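PDB 4F0L: amidohydrolase, which belongs to the metal-dependent amidohydrolase family, holds an iron(III) ion in its metal site in this crystal, and probably acts as a deaminase related to formimidoylglutamate deiminase. Local coordinates for the interface of chains A and B. Numbering follows the deposited sequence. Chains: chain A/B, Amidohydrolase.

The interface of chains A and B. Residues chain A 79-80, 86; chain B 354-355, 358, 360-362.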
# COMPACT_ATOMS: atom_id res chain seq x y z
N ARG A 79 -9.77 14.27 -5.81
CA ARG A 79 -10.92 15.07 -5.43
C ARG A 79 -12.10 14.67 -6.28
O ARG A 79 -11.99 14.59 -7.51
CB ARG A 79 -10.67 16.56 -5.70
CG ARG A 79 -9.66 17.21 -4.79
CD ARG A 79 -9.72 18.74 -4.95
NE ARG A 79 -10.93 19.30 -4.33
CZ ARG A 79 -11.06 19.60 -3.03
NH1 ARG A 79 -10.07 19.43 -2.14
NH2 ARG A 79 -12.21 20.10 -2.60
N ARG A 80 -13.24 14.47 -5.63
CA ARG A 80 -14.41 13.91 -6.30
C ARG A 80 -14.97 14.86 -7.36
O ARG A 80 -15.26 14.43 -8.46
CB ARG A 80 -15.51 13.54 -5.29
CG ARG A 80 -16.84 13.08 -5.93
CD ARG A 80 -16.67 11.75 -6.66
NE ARG A 80 -17.91 11.33 -7.31
CZ ARG A 80 -18.40 11.86 -8.44
NH1 ARG A 80 -17.76 12.83 -9.08
NH2 ARG A 80 -19.54 11.40 -8.92
N SER A 86 -17.63 9.84 -12.01
CA SER A 86 -16.52 9.86 -11.04
C SER A 86 -15.11 9.79 -11.68
O SER A 86 -14.10 9.95 -10.97
CB SER A 86 -16.68 8.74 -9.99
OG SER A 86 -16.30 7.46 -10.48
N ARG B 354 -14.14 6.14 -8.82
CA ARG B 354 -13.06 6.83 -8.11
C ARG B 354 -13.63 7.80 -7.08
O ARG B 354 -14.77 8.26 -7.19
CB ARG B 354 -12.17 7.59 -9.08
CG ARG B 354 -11.64 6.74 -10.22
CD ARG B 354 -10.61 7.49 -11.05
NE ARG B 354 -9.37 7.72 -10.34
CZ ARG B 354 -8.91 8.89 -9.89
NH1 ARG B 354 -9.59 10.02 -10.04
NH2 ARG B 354 -7.72 8.94 -9.28
N ASN B 355 -12.78 8.16 -6.12
CA ASN B 355 -13.14 9.10 -5.04
C ASN B 355 -14.48 8.75 -4.40
O ASN B 355 -15.36 9.58 -4.29
CB ASN B 355 -13.09 10.51 -5.63
CG ASN B 355 -11.69 10.84 -6.11
OD1 ASN B 355 -10.72 10.67 -5.33
ND2 ASN B 355 -11.55 11.26 -7.38
N ALA B 358 -14.83 10.27 -0.67
CA ALA B 358 -14.88 11.74 -0.55
C ALA B 358 -16.27 12.19 -0.03
O ALA B 358 -17.26 11.50 -0.21
CB ALA B 358 -14.55 12.40 -1.89
N ASN B 360 -19.15 15.17 -0.19
CA ASN B 360 -19.55 16.21 -1.16
C ASN B 360 -18.68 16.04 -2.41
O ASN B 360 -18.46 14.91 -2.89
CB ASN B 360 -19.41 17.61 -0.54
N GLU B 361 -18.13 17.14 -2.92
CA GLU B 361 -17.19 17.02 -4.01
C GLU B 361 -15.74 17.24 -3.56
O GLU B 361 -14.88 17.60 -4.37
CB GLU B 361 -17.56 17.93 -5.13
CG GLU B 361 -17.75 19.39 -4.77
CD GLU B 361 -18.71 20.05 -5.73
OE1 GLU B 361 -18.40 21.17 -6.20
OE2 GLU B 361 -19.76 19.44 -6.02
N GLY B 362 -15.47 16.97 -2.28
CA GLY B 362 -14.17 17.26 -1.71
C GLY B 362 -13.09 16.23 -2.00
O GLY B 362 -13.24 15.32 -2.84
O HOH W 1 -11.86 11.04 -11.49
O HOH W 2 -14.01 11.64 -8.91
O HOH W 3 -13.51 19.92 -5.00
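A:Arg80 packs against the 354-362 loop of the partner subunit, chain B, where two amidohydrolase-family subunits meet across a two-fold axis; whether this dimer forms in solution the structure alone does not show. The backbone N of A:Arg80 donates to B:Gly362 O at 2.9 Å in a nearly straight bond, the donor lying 31° off the carbonyl plane. From there the side chain runs along the partner loop. CB packs on the methyl CB of B:Ala358 at 3.7 Å, CG passes near the backbone O of B:Asn360, and CD comes to 3.5 Å from B:Asn355 O. With CG anti to the backbone N (chi1 174°) and the chain bent at chi2, the guanidinium turns back towards its own subunit, where A:Ser86 CA covers one face.

B:Asn355 puts its CB against A:Arg80 CA, while its amide lies alongside the backbone of A:Arg79. There, ND2 meets water 2, which also joins A:Arg80 O and A:Ser86 O, so one water ties the asparagine to two carbonyls of chain A. At the neighbouring position, B:Arg354 N donates to the hydroxyl OG of A:Ser86 at 3.0 Å, and the arginine's NH1 reaches A:Ser86 O through water 1, which sits in plane at the guanidinium edge.

On the other flank the guanidinium of A:Arg79 lays one face over the backbone of B:Gly362, its NH2 3.6 Å from the glycine CA. Both NE and NH2 engage water 3 at the edge of the group, and that water continues to B:Glu361 O at 2.8 Å, which would help to hold the guanidinium's rotation over the glycine.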